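Long-range contacts in 11S globulin seed storage protein (Amaranthus hypochondriacus, PDB 3QAC), which probably serves as a nutrient reservoir of the seed, as a member of the 11S globulin storage protein family: residues D17-L22 and Q365-E370; H345-C350 and L377-Q382; R352-I357 and E371-Q376. All blocks are in the same frame, centred on the assembly; numbering follows the deposited sequence.

Interaction 1 of 3, residues D17-L22 and Q365-E370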
# COMPACT_ATOMS: atom_id res chain seq x y z
N ASP A 17 -23.60 -9.24 -5.87
CA ASP A 17 -25.02 -9.00 -6.13
C ASP A 17 -25.90 -9.44 -4.98
O ASP A 17 -27.11 -9.26 -5.02
CB ASP A 17 -25.51 -9.61 -7.45
CG ASP A 17 -24.54 -10.58 -8.04
OD1 ASP A 17 -23.92 -10.23 -9.07
OD2 ASP A 17 -24.40 -11.69 -7.47
N ARG A 18 -25.29 -9.98 -3.94
CA ARG A 18 -26.06 -10.36 -2.77
C ARG A 18 -25.27 -10.13 -1.49
O ARG A 18 -24.19 -10.68 -1.30
CB ARG A 18 -26.47 -11.84 -2.88
CG ARG A 18 -27.28 -12.36 -1.71
CD ARG A 18 -27.56 -13.87 -1.90
NE ARG A 18 -28.45 -14.41 -0.87
CZ ARG A 18 -28.02 -14.96 0.26
NH1 ARG A 18 -26.72 -15.04 0.49
NH2 ARG A 18 -28.88 -15.43 1.15
N LEU A 19 -25.81 -9.30 -0.61
CA LEU A 19 -25.22 -9.15 0.71
C LEU A 19 -26.21 -9.74 1.68
O LEU A 19 -27.38 -9.93 1.36
CB LEU A 19 -24.97 -7.70 1.06
CG LEU A 19 -24.00 -6.91 0.20
CD1 LEU A 19 -24.12 -5.41 0.52
CD2 LEU A 19 -22.57 -7.42 0.37
N THR A 20 -25.72 -10.04 2.86
CA THR A 20 -26.53 -10.73 3.83
C THR A 20 -26.36 -10.06 5.18
O THR A 20 -25.30 -9.50 5.47
CB THR A 20 -26.13 -12.22 3.87
OG1 THR A 20 -27.08 -12.97 3.12
CG2 THR A 20 -26.06 -12.74 5.29
N ALA A 21 -27.41 -10.06 5.98
CA ALA A 21 -27.28 -9.70 7.37
C ALA A 21 -26.48 -10.83 8.00
O ALA A 21 -26.94 -11.97 8.05
CB ALA A 21 -28.64 -9.57 8.02
N LEU A 22 -25.27 -10.52 8.43
CA LEU A 22 -24.35 -11.53 8.94
C LEU A 22 -24.29 -11.59 10.46
O LEU A 22 -24.27 -10.58 11.16
CB LEU A 22 -22.95 -11.30 8.38
CG LEU A 22 -22.85 -11.42 6.86
CD1 LEU A 22 -21.54 -10.85 6.32
CD2 LEU A 22 -23.06 -12.90 6.42
N GLN A 365 -28.38 -2.52 -9.23
CA GLN A 365 -29.14 -3.63 -8.66
C GLN A 365 -29.10 -3.57 -7.15
O GLN A 365 -28.04 -3.32 -6.56
CB GLN A 365 -28.57 -4.98 -9.13
CG GLN A 365 -28.73 -5.23 -10.63
CD GLN A 365 -30.15 -4.96 -11.11
OE1 GLN A 365 -31.11 -5.62 -10.68
NE2 GLN A 365 -30.30 -3.97 -11.99
N SER A 366 -30.24 -3.82 -6.52
CA SER A 366 -30.29 -3.96 -5.08
C SER A 366 -29.55 -5.24 -4.72
O SER A 366 -29.75 -6.27 -5.34
CB SER A 366 -31.74 -4.02 -4.59
OG SER A 366 -31.80 -4.32 -3.20
N VAL A 367 -28.66 -5.19 -3.74
CA VAL A 367 -27.95 -6.40 -3.35
C VAL A 367 -28.33 -6.70 -1.93
O VAL A 367 -27.89 -7.68 -1.34
CB VAL A 367 -26.43 -6.25 -3.48
CG1 VAL A 367 -26.03 -6.18 -4.96
CG2 VAL A 367 -25.92 -5.02 -2.68
N PHE A 368 -29.18 -5.85 -1.40
CA PHE A 368 -29.57 -5.97 -0.02
C PHE A 368 -30.81 -5.13 0.20
O PHE A 368 -30.86 -3.96 -0.18
CB PHE A 368 -28.46 -5.47 0.90
CG PHE A 368 -28.66 -5.85 2.32
CD1 PHE A 368 -29.09 -4.92 3.24
CD2 PHE A 368 -28.44 -7.16 2.73
CE1 PHE A 368 -29.28 -5.28 4.56
CE2 PHE A 368 -28.64 -7.53 4.03
CZ PHE A 368 -29.07 -6.59 4.95
N ASP A 369 -31.82 -5.75 0.80
CA ASP A 369 -33.03 -5.06 1.19
C ASP A 369 -33.68 -5.89 2.28
O ASP A 369 -34.59 -6.67 2.04
CB ASP A 369 -33.98 -4.89 -0.00
CG ASP A 369 -35.18 -3.99 0.33
OD1 ASP A 369 -35.20 -3.39 1.44
OD2 ASP A 369 -36.10 -3.88 -0.52
N GLU A 370 -33.16 -5.72 3.49
CA GLU A 370 -33.55 -6.54 4.63
C GLU A 370 -33.50 -5.62 5.83
O GLU A 370 -33.01 -4.49 5.73
CB GLU A 370 -32.52 -7.67 4.82
CG GLU A 370 -33.11 -9.03 5.22
CD GLU A 370 -32.13 -9.89 6.01
OE1 GLU A 370 -31.25 -10.55 5.38
OE2 GLU A 370 -32.23 -9.90 7.27

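Interaction 2 of 3, residues H345-C350 and L377-Q382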
# COMPACT_ATOMS: atom_id res chain seq x y z
N HIS A 345 -14.73 0.60 2.58
CA HIS A 345 -15.77 -0.38 2.87
C HIS A 345 -16.32 -0.01 4.22
O HIS A 345 -15.61 0.47 5.10
CB HIS A 345 -15.23 -1.82 2.96
CG HIS A 345 -14.65 -2.32 1.68
ND1 HIS A 345 -15.44 -2.71 0.61
CD2 HIS A 345 -13.37 -2.48 1.28
CE1 HIS A 345 -14.67 -3.07 -0.39
NE2 HIS A 345 -13.41 -2.95 -0.01
N ASN A 346 -17.59 -0.27 4.40
CA ASN A 346 -18.22 0.06 5.64
C ASN A 346 -18.80 -1.19 6.28
O ASN A 346 -19.74 -1.79 5.75
CB ASN A 346 -19.32 1.05 5.34
CG ASN A 346 -19.80 1.71 6.55
OD1 ASN A 346 -19.95 1.06 7.58
ND2 ASN A 346 -20.02 3.03 6.48
N ILE A 347 -18.23 -1.61 7.39
CA ILE A 347 -18.78 -2.75 8.08
C ILE A 347 -19.73 -2.18 9.10
O ILE A 347 -19.32 -1.76 10.18
CB ILE A 347 -17.73 -3.67 8.75
CG1 ILE A 347 -16.89 -4.37 7.68
CG2 ILE A 347 -18.41 -4.75 9.57
CD1 ILE A 347 -16.05 -3.42 6.81
N MET A 348 -21.00 -2.12 8.73
CA MET A 348 -22.01 -1.58 9.61
C MET A 348 -22.63 -2.64 10.51
O MET A 348 -23.38 -3.50 10.07
CB MET A 348 -23.12 -0.91 8.85
CG MET A 348 -24.27 -0.66 9.78
SD MET A 348 -25.56 0.26 9.00
CE MET A 348 -25.91 -0.84 7.64
N TYR A 349 -22.30 -2.53 11.78
CA TYR A 349 -22.80 -3.39 12.83
C TYR A 349 -23.97 -2.73 13.52
O TYR A 349 -23.88 -1.57 13.95
CB TYR A 349 -21.70 -3.52 13.84
CG TYR A 349 -22.05 -4.33 15.05
CD1 TYR A 349 -22.08 -5.72 14.99
CD2 TYR A 349 -22.30 -3.71 16.26
CE1 TYR A 349 -22.36 -6.47 16.10
CE2 TYR A 349 -22.59 -4.47 17.39
CZ TYR A 349 -22.62 -5.85 17.29
OH TYR A 349 -22.91 -6.62 18.39
N CYS A 350 -25.07 -3.47 13.66
CA CYS A 350 -26.22 -2.91 14.36
C CYS A 350 -26.08 -3.09 15.85
O CYS A 350 -25.97 -4.20 16.36
CB CYS A 350 -27.53 -3.52 13.90
SG CYS A 350 -28.90 -2.85 14.86
N LEU A 377 -24.55 -7.49 11.28
CA LEU A 377 -23.82 -6.49 10.53
C LEU A 377 -24.02 -6.76 9.08
O LEU A 377 -24.28 -7.89 8.67
CB LEU A 377 -22.34 -6.52 10.89
CG LEU A 377 -21.59 -7.83 10.57
CD1 LEU A 377 -21.25 -7.90 9.09
CD2 LEU A 377 -20.31 -7.93 11.42
N VAL A 378 -23.91 -5.72 8.27
CA VAL A 378 -23.81 -5.93 6.84
C VAL A 378 -22.55 -5.23 6.37
O VAL A 378 -22.15 -4.20 6.92
CB VAL A 378 -25.03 -5.40 6.09
CG1 VAL A 378 -25.27 -3.91 6.41
CG2 VAL A 378 -24.88 -5.64 4.59
N VAL A 379 -21.94 -5.78 5.34
CA VAL A 379 -20.78 -5.17 4.75
C VAL A 379 -21.24 -4.34 3.58
O VAL A 379 -21.79 -4.86 2.61
CB VAL A 379 -19.77 -6.20 4.24
CG1 VAL A 379 -18.57 -5.51 3.57
CG2 VAL A 379 -19.32 -7.09 5.36
N VAL A 380 -21.01 -3.04 3.68
CA VAL A 380 -21.24 -2.14 2.57
C VAL A 380 -19.92 -1.90 1.86
O VAL A 380 -19.03 -1.27 2.40
CB VAL A 380 -21.75 -0.77 3.04
CG1 VAL A 380 -22.27 0.00 1.83
CG2 VAL A 380 -22.85 -0.93 4.13
N PRO A 381 -19.79 -2.42 0.64
CA PRO A 381 -18.55 -2.19 -0.11
C PRO A 381 -18.39 -0.73 -0.53
O PRO A 381 -19.37 -0.02 -0.81
CB PRO A 381 -18.70 -3.09 -1.35
CG PRO A 381 -19.79 -4.11 -0.96
CD PRO A 381 -20.71 -3.32 -0.06
N GLN A 382 -17.13 -0.29 -0.56
CA GLN A 382 -16.78 1.03 -1.04
C GLN A 382 -17.61 1.37 -2.25
O GLN A 382 -17.69 0.58 -3.19
CB GLN A 382 -15.30 1.11 -1.43
CG GLN A 382 -14.93 2.45 -2.10
CD GLN A 382 -13.53 2.47 -2.69
OE1 GLN A 382 -12.99 3.55 -2.97
NE2 GLN A 382 -12.92 1.30 -2.87

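Interaction 3 of 3, residues R352-I357 and E371-Q376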
# COMPACT_ATOMS: atom_id res chain seq x y z
N ARG A 352 -28.31 -1.39 18.29
CA ARG A 352 -29.65 -1.61 18.82
C ARG A 352 -30.71 -1.13 17.85
O ARG A 352 -30.41 -0.46 16.86
CB ARG A 352 -29.84 -0.93 20.18
CG ARG A 352 -29.88 0.58 20.12
CD ARG A 352 -30.68 1.17 21.29
NE ARG A 352 -32.08 0.78 21.23
CZ ARG A 352 -32.99 1.35 20.45
NH1 ARG A 352 -34.24 0.92 20.46
NH2 ARG A 352 -32.66 2.36 19.66
N GLY A 353 -31.97 -1.46 18.14
CA GLY A 353 -33.04 -1.07 17.24
C GLY A 353 -33.10 -1.94 16.00
O GLY A 353 -32.64 -3.08 15.98
N ARG A 354 -33.66 -1.38 14.94
CA ARG A 354 -33.91 -2.14 13.73
C ARG A 354 -34.05 -1.16 12.59
O ARG A 354 -34.57 -0.06 12.77
CB ARG A 354 -35.19 -2.97 13.88
CG ARG A 354 -35.54 -3.80 12.66
CD ARG A 354 -36.69 -4.76 12.96
NE ARG A 354 -36.36 -5.70 14.03
CZ ARG A 354 -35.97 -6.96 13.83
NH1 ARG A 354 -35.86 -7.44 12.60
NH2 ARG A 354 -35.70 -7.74 14.88
N GLY A 355 -33.58 -1.56 11.41
CA GLY A 355 -33.64 -0.70 10.25
C GLY A 355 -33.85 -1.45 8.95
O GLY A 355 -33.31 -2.55 8.77
N ARG A 356 -34.66 -0.88 8.07
CA ARG A 356 -34.73 -1.36 6.69
C ARG A 356 -33.51 -0.76 5.98
O ARG A 356 -33.40 0.45 5.79
CB ARG A 356 -36.06 -1.00 6.01
CG ARG A 356 -36.02 -0.80 4.47
CD ARG A 356 -36.98 -1.73 3.69
NE ARG A 356 -36.71 -3.15 3.94
CZ ARG A 356 -37.20 -4.17 3.23
NH1 ARG A 356 -38.00 -3.95 2.19
NH2 ARG A 356 -36.89 -5.43 3.55
N ILE A 357 -32.58 -1.64 5.63
CA ILE A 357 -31.37 -1.20 4.98
C ILE A 357 -31.41 -1.66 3.55
O ILE A 357 -31.69 -2.81 3.25
CB ILE A 357 -30.13 -1.74 5.73
CG1 ILE A 357 -30.06 -1.10 7.12
CG2 ILE A 357 -28.86 -1.44 4.94
CD1 ILE A 357 -29.07 -1.75 8.04
N GLU A 371 -33.99 -6.10 6.97
CA GLU A 371 -33.93 -5.35 8.22
C GLU A 371 -32.76 -5.83 9.06
O GLU A 371 -32.60 -7.03 9.28
CB GLU A 371 -35.20 -5.55 9.03
CG GLU A 371 -36.45 -4.99 8.39
CD GLU A 371 -37.72 -5.50 9.06
OE1 GLU A 371 -37.63 -6.00 10.21
OE2 GLU A 371 -38.81 -5.40 8.44
N LEU A 372 -31.95 -4.89 9.54
CA LEU A 372 -30.86 -5.23 10.45
C LEU A 372 -31.31 -4.97 11.86
O LEU A 372 -31.98 -3.96 12.12
CB LEU A 372 -29.65 -4.35 10.20
CG LEU A 372 -28.41 -4.71 9.40
CD1 LEU A 372 -27.26 -3.86 9.99
CD2 LEU A 372 -28.09 -6.17 9.45
N SER A 373 -30.93 -5.85 12.77
CA SER A 373 -31.21 -5.62 14.20
C SER A 373 -30.02 -6.01 15.04
O SER A 373 -28.96 -6.38 14.51
CB SER A 373 -32.45 -6.38 14.65
OG SER A 373 -32.48 -7.70 14.13
N ARG A 374 -30.20 -5.95 16.35
CA ARG A 374 -29.12 -6.14 17.31
C ARG A 374 -28.17 -7.25 16.87
O ARG A 374 -28.60 -8.36 16.57
CB ARG A 374 -29.69 -6.43 18.71
CG ARG A 374 -28.66 -6.83 19.81
CD ARG A 374 -27.22 -6.43 19.43
NE ARG A 374 -26.14 -7.00 20.25
CZ ARG A 374 -25.87 -8.30 20.42
NH1 ARG A 374 -26.62 -9.25 19.86
NH2 ARG A 374 -24.83 -8.66 21.18
N GLY A 375 -26.88 -6.93 16.82
CA GLY A 375 -25.84 -7.93 16.73
C GLY A 375 -25.58 -8.42 15.33
O GLY A 375 -24.71 -9.25 15.12
N GLN A 376 -26.35 -7.92 14.37
CA GLN A 376 -26.11 -8.23 12.97
C GLN A 376 -25.30 -7.13 12.31
O GLN A 376 -25.37 -5.96 12.72
CB GLN A 376 -27.42 -8.36 12.22
CG GLN A 376 -28.43 -9.29 12.86
CD GLN A 376 -29.67 -9.44 12.00
OE1 GLN A 376 -30.20 -8.45 11.49
NE2 GLN A 376 -30.14 -10.67 11.84

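Interaction 1 of 3, residues D17-L22 and Q365-E370
At a classic beta bulge in the C-terminal cupin barrel, Val367 and Phe368 both face Ile359, and the N-terminal segment 17-22 lies against them. The two segments run in nearly the same direction, with end-to-end lines 14° apart. One backbone hydrogen bond joins them, from Leu19 N to Val367 O (2.7 Å), and it is almost straight. A CA-H...O contact from Arg18 CA reaches the same carbonyl oxygen. A second such contact runs the other way, from Val367 CA to Asp17 O (3.4 Å).

Side chains fill in on both sides of this bond. Val367 CG1 lies close over the backbone of Asp17, while CG2 meets Leu19 CD1 at 3.7 Å. Phe368 has CG anti to its backbone N (chi1 -166°), which lays the ring alongside segment 17-22. The ring turns an edge to the chain: CD2 is 3.3 Å from Leu19 O, and CE2 is 3.4 Å from Ala21 N. Leu19 CB adds an apolar touch at CD2. Further along, the carboxylate of Glu370 lies beside Ala21 CB.

Segment 17-22 is a loop that leads to strand 26-30. Leu19 also packs on Ile359 of strand 354-360, on Val378 of strand 377-380 and on Glu44 of helix 43-48. Thr20 N is hydrogen-bonded to Glu44. The loop thus touches that helix as well as strands 354-360, 366-373 and 377-380 of the C-terminal barrel.

Interaction 2 of 3, residues H345-C350 and L377-Q382
Strands 346-350 and 377-380 pair antiparallel, 4.7 Å apart at closest axis approach, with 162° between their directions. Four backbone hydrogen bonds join them, two in each hydrogen-bonded pair. Asn346 N to Val380 O (2.7 Å) is nearly straight. Met348 N to Val378 O (3.0 Å) is more bent, at 138°.

On one face of the sheet, Met348 reaches over Val378. The methionine chain is extended to SD and then bends (chi3 58°), which sets CE 3.4 Å from Val378 CG1, a tight contact. Asn346 and Val380 meet through their CB atoms on the same face. On the other face, Ile347 and Leu377 lie side by side, with CG2 of Ile347 4.1 Å from CD2 of Leu377. Leu377 CB comes up to the edge of the Tyr349 ring. Past the strand ends, the His345 ring has Pro381 CB in plane at its edge.

His345 NE2 bonds to Gln172 O of the second subunit, and Tyr349 OH bonds to Glu77 and Arg54. All touching residues are buried. Cohesion within the pair therefore comes from main-chain bonds and apolar contact, while these two polar ends point to partners in the other subunit and the N-terminal cupin domain.

Interaction 3 of 3, residues R352-I357 and E371-Q376
This contact is a beta hairpin of the C-terminal cupin barrel, made where strand 354-360 pairs antiparallel with strand 366-373. The axes of the short strands 354-357 and 371-373 approach to 4.4 Å, with 149° between their directions. Gly355 and Leu372 form a hydrogen-bonded pair. Leu372 N donates to Gly355 O (2.8 Å), and Gly355 N donates to Leu372 O (3.0 Å). CA-H...O contacts from Arg354 and Glu371 reach the same two oxygens.

The more open face carries Arg354, Arg356, Glu371 and Ser373. Arg354 leaves the backbone extended, with CG anti to N, and then bends at chi3 (-61°). The bend folds its guanidinium back over Ser373, whose OG lies 3.1 Å above one face. Arg354 NH1 forms a salt bridge with Glu371 OE1 (3.3 Å). The oxygen is met nearly along its C-O axis, but it sits 21° out of the guanidinium plane. The two planar groups are nearly perpendicular. Arg356 pairs with Asp369 on the neighbouring part of the same hairpin. Phe391 of strand 385-391 touches Arg354, Arg356 and Glu371.

The other face looks inward. Ile357 CD1 presses on Leu372 CG, and both side chains also touch Met348 and Phe395.

Beyond the strand, the chain reverses in a type II beta turn from Ser373 to Gln376. Gly375 has positive phi there, and Gln376 N is bonded to Ser373 O. The Gln376 side chain reaches back across the open end of the turn, and OE1 accepts a hydrogen bond from Ser373 N (3.0 Å), with the donor above the carbonyl plane of the amide.

From the N terminus, segment 17-22 comes first, and interaction 1 closes a loop of more than 340 residues when the chain reaches 365-370. Interaction 2 opens at 345-350 and closes at 377-382, after interaction 1, so these two cross. Interaction 3 crosses interaction 1 as well but is nested inside interaction 2. It pairs 352-357 with 371-376. Strand 366-373 serves interactions 1 and 3, and Glu370 O bonds to Ile357 N at their junction. Cys350 joins interactions 2 and 3 through backbone bonds to Gly375 and Gln376. Leu22 N bonds to Leu377 O. With interaction 1, this ties the N-terminal segment to both sheets of the C-terminal barrel.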